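Long-range contacts in HAD-superfamily hydrolase, subfamily IA, variant 1 (Ehrlichia chaffeensis, PDB 3KZX), which probably hydrolyses 2-phosphoglycolate to glycolate and phosphate, as a phosphatase of the HAD-like hydrolase superfamily: residues A27-W32 / A123-K128; E179-G184 / L199-G204. All blocks are in the same frame, centred on the assembly; numbering follows the deposited sequence.

Both interactions lie in one parallel six-stranded sheet, the centre of the HAD Rossmann-like fold. Its strand order is 148-152, 121-126, 27-30, 180-184, 199-203, 213-215. Interaction 1 joins the second and third of these strands, and interaction 2 the fourth and fifth. Their centres are about 10 Å apart. The seam between them is closed by strand 27-30 against strand 180-184, where backbone hydrogen bonds join Ile29 to Phe181 and Ile183. Val28 also packs on Ile183. Along the chain interaction 1 is complete before interaction 2 begins. Together the two contacts and that seam make four adjacent strands continuous, and Asp31, probably the nucleophile, follows the C-terminal end of strand 27-30, as in other HAD enzymes.

Interaction 1 of 2, residues A27-W32 / A123-K128; sequences AVIFDW and AIVSNK
Ile29 and Val125 meet through single methyl groups, CG2 of each, at 3.5 Å, tighter than usual for two carbons. Ile29 has CG2 anti to its backbone N, which leaves it to reach Val125 while CG1 rests near Ala123 CB. The parallel backbones are laced beside them. Ala123 N donates to Val28 O, Phe30 N to Ala123 O at 2.9 Å, and Val125 N to Phe30 O at 3.0 Å. On the face of Phe30 and Ile124, Ile124 CD1 lies 4.0 Å from Trp32 CE3, beyond the end of strand 27-30, oblique to the indole.

Strand 27-30 is the first strand of the HAD fold, and Asp31 follows it directly. Asp31 takes the place of the first aspartate of the family's DxDx(T/V) motif, the nucleophile in relatives, and probably plays that part; Tyr33 stands at the second.

Asp31 OD1 takes the backbone N of Trp32 at 2.8 Å, from above the carboxylate plane. Water 2 joins Asp31 OD1 to Ser126 OG, 2.7 Å from each. Water 1 accepts from Asn127 N and reaches Asp31 OD1 only weakly. Ser126 OG also accepts from Lys128 N at 3.0 Å, an ST turn where the chain turns its corner. Farther out, Lys159 NZ forms a salt bridge with Asp31 OD2 and a hydrogen bond with Val125 O. Leu133 and Ile137 of helix 130-139 touch Trp32.

Interaction 2 of 2, residues E179-G184 / L199-G204; sequences EVFFIG and LPIKYG
Val180 and Leu199 start a run of five backbone hydrogen bonds between two parallel strands. They are the two strands of a beta-alpha-beta unit, with helix 187-195 as the crossover within the Rossmann-like fold. Leu199 N donates to Val180 O, and Phe182 N to Leu199 O at 2.8 Å. Ile201 N then meets Phe182 O with an almost straight N-H...O angle of 176°, yet it stands above that carbonyl's plane. Gly184 N reaches Ile201 O, and Tyr203 N closes the series on Gly184 O. Weaker CA-H...O contacts run between these bonds, among them Lys202 CA to Gly184 O at 3.2 Å.

The apolar contacts gather on the face of the sheet that carries Phe181, Ile183, Leu199 and Ile201. The Phe181 ring is touched obliquely by two methyl groups. Leu199 CD2 lies 3.6 Å from Phe181 CE1, and Ile201 CD1 lies 3.5 Å from Phe181 CD2. Ile201 has CG1 beside its backbone N (chi1 -57°) and an extended chi2, which carries CD1 back to Phe181. Ile183 and Ile201 lie side by side.

On the other face Phe182 and Pro200 both touch Ala193 of helix 187-195. Strand 213-215 continues the sheet beyond strand 199-203, with Phe215 on Ile201. The Tyr203 ring leads away to stack on Phe218, while Tyr203 CB stays 3.9 Å from Ile183 CG2.

Interaction 1 of 2, residues A27-W32 / A123-K128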
ATOM      1  N   ALA A  27     -15.778  -3.686   6.674  1.00  7.57           N
ATOM      2  CA  ALA A  27     -14.352  -3.725   6.944  1.00  7.16           C
ATOM      3  C   ALA A  27     -13.608  -2.893   5.904  1.00  6.90           C
ATOM      4  O   ALA A  27     -14.138  -2.652   4.806  1.00  7.12           O
ATOM      5  CB  ALA A  27     -13.843  -5.185   6.929  1.00  7.27           C
ATOM      6  N   VAL A  28     -12.415  -2.434   6.239  1.00  6.30           N
ATOM      7  CA  VAL A  28     -11.605  -1.674   5.278  1.00  6.12           C
ATOM      8  C   VAL A  28     -10.238  -2.344   5.214  1.00  6.73           C
ATOM      9  O   VAL A  28      -9.543  -2.454   6.207  1.00  8.20           O
ATOM     10  CB  VAL A  28     -11.455  -0.190   5.644  1.00  6.84           C
ATOM     11  CG1 VAL A  28     -10.549   0.565   4.592  1.00  6.01           C
ATOM     12  CG2 VAL A  28     -12.844   0.474   5.758  1.00  5.91           C
ATOM     13  N   ILE A  29      -9.862  -2.765   4.018  1.00  6.54           N
ATOM     14  CA  ILE A  29      -8.563  -3.378   3.771  1.00  7.29           C
ATOM     15  C   ILE A  29      -7.681  -2.345   3.071  1.00  6.63           C
ATOM     16  O   ILE A  29      -8.140  -1.666   2.169  1.00  7.05           O
ATOM     17  CB  ILE A  29      -8.688  -4.665   2.913  1.00  7.26           C
ATOM     18  CG1 ILE A  29      -9.633  -5.678   3.584  1.00  7.92           C
ATOM     19  CG2 ILE A  29      -7.299  -5.329   2.731  1.00  7.15           C
ATOM     20  CD1 ILE A  29      -9.875  -6.919   2.752  1.00  6.97           C
ATOM     21  N   PHE A  30      -6.404  -2.258   3.485  1.00  5.39           N
ATOM     22  CA  PHE A  30      -5.438  -1.330   2.906  1.00  5.56           C
ATOM     23  C   PHE A  30      -4.266  -2.060   2.314  1.00  6.29           C
ATOM     24  O   PHE A  30      -3.799  -3.021   2.890  1.00  6.65           O
ATOM     25  CB  PHE A  30      -4.863  -0.394   3.972  1.00  5.30           C
ATOM     26  CG  PHE A  30      -5.850   0.587   4.544  1.00  5.57           C
ATOM     27  CD1 PHE A  30      -6.000   1.855   3.971  1.00  6.57           C
ATOM     28  CD2 PHE A  30      -6.629   0.269   5.648  1.00  6.94           C
ATOM     29  CE1 PHE A  30      -6.885   2.765   4.481  1.00  6.29           C
ATOM     30  CE2 PHE A  30      -7.542   1.203   6.161  1.00  5.42           C
ATOM     31  CZ  PHE A  30      -7.654   2.436   5.587  1.00  4.55           C
ATOM     32  N   ASP A  31      -3.749  -1.574   1.199  1.00  6.82           N
ATOM     33  CA  ASP A  31      -2.420  -1.968   0.792  1.00  6.98           C
ATOM     34  C   ASP A  31      -1.429  -1.095   1.547  1.00  7.47           C
ATOM     35  O   ASP A  31      -1.811  -0.051   2.113  1.00  7.75           O
ATOM     36  CB  ASP A  31      -2.279  -1.757  -0.712  1.00  6.60           C
ATOM     37  CG  ASP A  31      -1.112  -2.562  -1.327  1.00  5.95           C
ATOM     38  OD1 ASP A  31      -0.350  -3.230  -0.598  1.00  6.25           O
ATOM     39  OD2 ASP A  31      -1.002  -2.534  -2.564  1.00  6.57           O
ATOM     40  N   TRP A  32      -0.162  -1.519   1.569  1.00  6.92           N
ATOM     41  CA  TRP A  32       0.871  -0.852   2.319  1.00  6.38           C
ATOM     42  C   TRP A  32       1.648   0.123   1.392  1.00  6.13           C
ATOM     43  O   TRP A  32       1.395   1.332   1.375  1.00  6.12           O
ATOM     44  CB  TRP A  32       1.758  -1.924   2.999  1.00  6.75           C
ATOM     45  CG  TRP A  32       2.810  -1.428   3.878  1.00  5.12           C
ATOM     46  CD1 TRP A  32       4.158  -1.515   3.664  1.00  8.99           C
ATOM     47  CD2 TRP A  32       2.649  -0.714   5.113  1.00  7.83           C
ATOM     48  NE1 TRP A  32       4.838  -0.919   4.694  1.00  7.59           N
ATOM     49  CE2 TRP A  32       3.935  -0.424   5.598  1.00  8.19           C
ATOM     50  CE3 TRP A  32       1.538  -0.295   5.852  1.00  6.29           C
ATOM     51  CZ2 TRP A  32       4.149   0.259   6.797  1.00  7.96           C
ATOM     52  CZ3 TRP A  32       1.754   0.392   7.045  1.00 10.12           C
ATOM     53  CH2 TRP A  32       3.053   0.661   7.500  1.00  7.92           C
ATOM     54  N   ALA A 123      -7.777  -4.262   7.952  1.00  5.55           N
ATOM     55  CA  ALA A 123      -6.708  -5.194   7.653  1.00  5.66           C
ATOM     56  C   ALA A 123      -5.753  -4.623   6.640  1.00  5.57           C
ATOM     57  O   ALA A 123      -6.085  -3.633   5.969  1.00  6.87           O
ATOM     58  CB  ALA A 123      -7.282  -6.509   7.165  1.00  5.83           C
ATOM     59  N   ILE A 124      -4.555  -5.216   6.565  1.00  5.36           N
ATOM     60  CA  ILE A 124      -3.601  -4.938   5.476  1.00  6.22           C
ATOM     61  C   ILE A 124      -3.433  -6.189   4.631  1.00  6.86           C
ATOM     62  O   ILE A 124      -3.289  -7.310   5.154  1.00  6.44           O
ATOM     63  CB  ILE A 124      -2.248  -4.449   6.009  1.00  6.63           C
ATOM     64  CG1 ILE A 124      -2.377  -2.985   6.499  1.00  7.96           C
ATOM     65  CG2 ILE A 124      -1.064  -4.548   4.965  1.00  4.52           C
ATOM     66  CD1 ILE A 124      -1.301  -2.617   7.460  1.00 13.51           C
ATOM     67  N   VAL A 125      -3.473  -5.986   3.322  1.00  4.83           N
ATOM     68  CA  VAL A 125      -3.117  -7.024   2.355  1.00  6.58           C
ATOM     69  C   VAL A 125      -2.093  -6.468   1.345  1.00  5.40           C
ATOM     70  O   VAL A 125      -2.414  -5.575   0.571  1.00  6.27           O
ATOM     71  CB  VAL A 125      -4.343  -7.578   1.642  1.00  6.08           C
ATOM     72  CG1 VAL A 125      -3.960  -8.640   0.577  1.00  6.66           C
ATOM     73  CG2 VAL A 125      -5.298  -8.182   2.664  1.00  8.44           C
ATOM     74  N   SER A 126      -0.876  -7.037   1.385  1.00  5.84           N
ATOM     75  CA  SER A 126       0.297  -6.560   0.700  1.00  6.34           C
ATOM     76  C   SER A 126       1.086  -7.724   0.111  1.00  6.76           C
ATOM     77  O   SER A 126       1.060  -8.836   0.674  1.00  7.81           O
ATOM     78  CB  SER A 126       1.198  -5.812   1.702  1.00  7.11           C
ATOM     79  OG  SER A 126       2.420  -5.419   1.102  1.00  7.04           O
ATOM     80  N   ASN A 127       1.799  -7.477  -0.994  1.00  6.91           N
ATOM     81  CA  ASN A 127       2.761  -8.436  -1.530  1.00  7.56           C
ATOM     82  C   ASN A 127       4.170  -8.328  -0.921  1.00  6.95           C
ATOM     83  O   ASN A 127       5.054  -9.112  -1.261  1.00  7.57           O
ATOM     84  CB  ASN A 127       2.820  -8.377  -3.062  1.00  7.69           C
ATOM     85  CG  ASN A 127       1.615  -9.053  -3.726  1.00  8.85           C
ATOM     86  OD1 ASN A 127       0.695  -9.583  -3.048  1.00  8.14           O
ATOM     87  ND2 ASN A 127       1.615  -9.040  -5.077  1.00  7.41           N
ATOM     88  N   LYS A 128       4.368  -7.392  -0.010  1.00  6.96           N
ATOM     89  CA  LYS A 128       5.576  -7.387   0.785  1.00  7.52           C
ATOM     90  C   LYS A 128       5.660  -8.651   1.644  1.00  7.30           C
ATOM     91  O   LYS A 128       4.654  -9.144   2.157  1.00  6.52           O
ATOM     92  CB  LYS A 128       5.656  -6.156   1.668  1.00  6.95           C
ATOM     93  CG  LYS A 128       6.936  -6.015   2.459  1.00  9.17           C
ATOM     94  CD  LYS A 128       6.943  -4.734   3.271  1.00  9.29           C
ATOM     95  CE  LYS A 128       8.159  -4.618   4.132  1.00  8.01           C
ATOM     96  NZ  LYS A 128       9.421  -4.609   3.328  1.00  6.12           N
TER
HETATM   97  O   HOH W   1       1.282  -5.249  -2.821  1.00  4.91           O
HETATM   98  O   HOH W   2       2.373  -3.178  -0.377  1.00  6.49           O

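Interaction 2 of 2, residues E179-G184 / L199-G204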
ATOM      1  N   GLU A 179     -19.563  -4.432   0.786  1.00  9.38           N
ATOM      2  CA  GLU A 179     -19.318  -3.539   1.928  1.00  8.94           C
ATOM      3  C   GLU A 179     -17.905  -3.659   2.516  1.00  7.93           C
ATOM      4  O   GLU A 179     -17.534  -2.906   3.413  1.00  7.92           O
ATOM      5  CB  GLU A 179     -20.351  -3.776   3.037  1.00  9.63           C
ATOM      6  CG  GLU A 179     -21.711  -3.147   2.735  1.00 12.65           C
ATOM      7  CD  GLU A 179     -22.461  -3.900   1.656  1.00 18.42           C
ATOM      8  OE1 GLU A 179     -22.726  -5.113   1.835  1.00 21.83           O
ATOM      9  OE2 GLU A 179     -22.779  -3.282   0.613  1.00 24.39           O
ATOM     10  N   VAL A 180     -17.123  -4.612   2.026  1.00  7.32           N
ATOM     11  CA  VAL A 180     -15.710  -4.653   2.320  1.00  5.94           C
ATOM     12  C   VAL A 180     -14.997  -3.758   1.297  1.00  5.99           C
ATOM     13  O   VAL A 180     -15.044  -4.010   0.101  1.00  6.96           O
ATOM     14  CB  VAL A 180     -15.159  -6.081   2.249  1.00  6.47           C
ATOM     15  CG1 VAL A 180     -13.641  -6.081   2.505  1.00  7.01           C
ATOM     16  CG2 VAL A 180     -15.887  -6.990   3.304  1.00  5.07           C
ATOM     17  N   PHE A 181     -14.379  -2.681   1.759  1.00  5.70           N
ATOM     18  CA  PHE A 181     -13.640  -1.761   0.875  1.00  5.86           C
ATOM     19  C   PHE A 181     -12.167  -2.141   0.854  1.00  5.59           C
ATOM     20  O   PHE A 181     -11.541  -2.241   1.922  1.00  7.31           O
ATOM     21  CB  PHE A 181     -13.718  -0.296   1.370  1.00  5.57           C
ATOM     22  CG  PHE A 181     -15.117   0.302   1.412  1.00  7.41           C
ATOM     23  CD1 PHE A 181     -16.235  -0.374   0.930  1.00 10.61           C
ATOM     24  CD2 PHE A 181     -15.277   1.620   1.849  1.00  9.16           C
ATOM     25  CE1 PHE A 181     -17.506   0.213   0.966  1.00 10.68           C
ATOM     26  CE2 PHE A 181     -16.544   2.225   1.886  1.00  8.69           C
ATOM     27  CZ  PHE A 181     -17.655   1.522   1.450  1.00  9.81           C
ATOM     28  N   PHE A 182     -11.605  -2.370  -0.331  1.00  5.00           N
ATOM     29  CA  PHE A 182     -10.178  -2.597  -0.464  1.00  4.66           C
ATOM     30  C   PHE A 182      -9.563  -1.367  -1.116  1.00  4.19           C
ATOM     31  O   PHE A 182      -9.680  -1.176  -2.329  1.00  3.45           O
ATOM     32  CB  PHE A 182      -9.864  -3.874  -1.282  1.00  5.44           C
ATOM     33  CG  PHE A 182      -8.369  -4.263  -1.308  1.00  6.23           C
ATOM     34  CD1 PHE A 182      -7.960  -5.389  -1.985  1.00  7.91           C
ATOM     35  CD2 PHE A 182      -7.391  -3.499  -0.699  1.00  8.49           C
ATOM     36  CE1 PHE A 182      -6.630  -5.755  -2.064  1.00  9.08           C
ATOM     37  CE2 PHE A 182      -6.026  -3.883  -0.760  1.00 10.03           C
ATOM     38  CZ  PHE A 182      -5.675  -5.034  -1.439  1.00  9.59           C
ATOM     39  N   ILE A 183      -8.923  -0.540  -0.276  1.00  5.06           N
ATOM     40  CA  ILE A 183      -8.212   0.667  -0.707  1.00  5.17           C
ATOM     41  C   ILE A 183      -6.803   0.312  -1.139  1.00  5.31           C
ATOM     42  O   ILE A 183      -6.008  -0.191  -0.385  1.00  5.98           O
ATOM     43  CB  ILE A 183      -8.181   1.785   0.358  1.00  5.84           C
ATOM     44  CG1 ILE A 183      -9.597   2.164   0.775  1.00  6.38           C
ATOM     45  CG2 ILE A 183      -7.441   3.033  -0.233  1.00  5.14           C
ATOM     46  CD1 ILE A 183      -9.669   2.935   2.132  1.00  3.56           C
ATOM     47  N   GLY A 184      -6.541   0.527  -2.422  1.00  6.53           N
ATOM     48  CA  GLY A 184      -5.297   0.157  -3.042  1.00  6.97           C
ATOM     49  C   GLY A 184      -5.005   1.004  -4.258  1.00  6.30           C
ATOM     50  O   GLY A 184      -5.905   1.560  -4.925  1.00  7.11           O
ATOM     51  N   LEU A 199     -15.246  -4.559  -2.690  1.00  6.89           N
ATOM     52  CA  LEU A 199     -15.322  -3.309  -3.414  1.00  7.89           C
ATOM     53  C   LEU A 199     -13.935  -2.689  -3.463  1.00  7.28           C
ATOM     54  O   LEU A 199     -13.406  -2.228  -2.433  1.00  6.31           O
ATOM     55  CB  LEU A 199     -16.262  -2.298  -2.731  1.00  7.33           C
ATOM     56  CG  LEU A 199     -16.600  -1.067  -3.556  1.00  9.48           C
ATOM     57  CD1 LEU A 199     -17.519  -1.451  -4.724  1.00  6.72           C
ATOM     58  CD2 LEU A 199     -17.245   0.041  -2.651  1.00  9.42           C
ATOM     59  N   PRO A 200     -13.389  -2.567  -4.673  1.00  7.42           N
ATOM     60  CA  PRO A 200     -12.158  -1.807  -4.797  1.00  7.66           C
ATOM     61  C   PRO A 200     -12.385  -0.313  -4.692  1.00  7.28           C
ATOM     62  O   PRO A 200     -13.361   0.193  -5.226  1.00  8.46           O
ATOM     63  CB  PRO A 200     -11.675  -2.180  -6.189  1.00  7.51           C
ATOM     64  CG  PRO A 200     -12.934  -2.417  -6.969  1.00  8.88           C
ATOM     65  CD  PRO A 200     -13.950  -2.950  -5.973  1.00  8.39           C
ATOM     66  N   ILE A 201     -11.498   0.382  -3.998  1.00  8.38           N
ATOM     67  CA  ILE A 201     -11.389   1.845  -4.073  1.00  7.96           C
ATOM     68  C   ILE A 201      -9.937   2.167  -4.501  1.00  7.74           C
ATOM     69  O   ILE A 201      -8.986   1.801  -3.813  1.00  8.03           O
ATOM     70  CB  ILE A 201     -11.728   2.499  -2.736  1.00  7.81           C
ATOM     71  CG1 ILE A 201     -13.129   2.082  -2.302  1.00  9.07           C
ATOM     72  CG2 ILE A 201     -11.634   4.030  -2.853  1.00  9.57           C
ATOM     73  CD1 ILE A 201     -13.600   2.745  -0.999  1.00  9.03           C
ATOM     74  N   LYS A 202      -9.775   2.792  -5.666  1.00  8.36           N
ATOM     75  CA  LYS A 202      -8.447   3.143  -6.169  1.00  9.29           C
ATOM     76  C   LYS A 202      -7.950   4.398  -5.481  1.00 10.03           C
ATOM     77  O   LYS A 202      -8.651   5.444  -5.459  1.00  9.18           O
ATOM     78  CB  LYS A 202      -8.442   3.335  -7.682  1.00  9.83           C
ATOM     79  CG  LYS A 202      -7.036   3.605  -8.290  1.00 12.63           C
ATOM     80  CD  LYS A 202      -7.092   3.849  -9.777  1.00 18.71           C
ATOM     81  CE  LYS A 202      -7.157   5.357 -10.168  1.00 23.76           C
ATOM     82  NZ  LYS A 202      -5.843   6.113 -10.003  1.00 27.75           N
ATOM     83  N   TYR A 203      -6.746   4.289  -4.925  1.00 10.21           N
ATOM     84  CA  TYR A 203      -6.048   5.396  -4.288  1.00 10.52           C
ATOM     85  C   TYR A 203      -4.943   5.899  -5.221  1.00 12.95           C
ATOM     86  O   TYR A 203      -4.167   5.114  -5.784  1.00 11.57           O
ATOM     87  CB  TYR A 203      -5.415   4.898  -2.974  1.00 11.13           C
ATOM     88  CG  TYR A 203      -4.576   5.932  -2.296  1.00  8.99           C
ATOM     89  CD1 TYR A 203      -5.167   6.887  -1.449  1.00  9.43           C
ATOM     90  CD2 TYR A 203      -3.217   5.988  -2.507  1.00  8.99           C
ATOM     91  CE1 TYR A 203      -4.415   7.861  -0.830  1.00  8.00           C
ATOM     92  CE2 TYR A 203      -2.427   6.983  -1.906  1.00 10.61           C
ATOM     93  CZ  TYR A 203      -3.038   7.912  -1.058  1.00  9.69           C
ATOM     94  OH  TYR A 203      -2.281   8.883  -0.440  1.00  8.47           O
ATOM     95  N   GLY A 204      -4.841   7.204  -5.371  1.00 15.82           N
ATOM     96  CA  GLY A 204      -3.649   7.786  -5.992  1.00 19.12           C
ATOM     97  C   GLY A 204      -3.932   8.186  -7.413  1.00 22.34           C
ATOM     98  O   GLY A 204      -5.019   8.684  -7.700  1.00 23.36           O
TER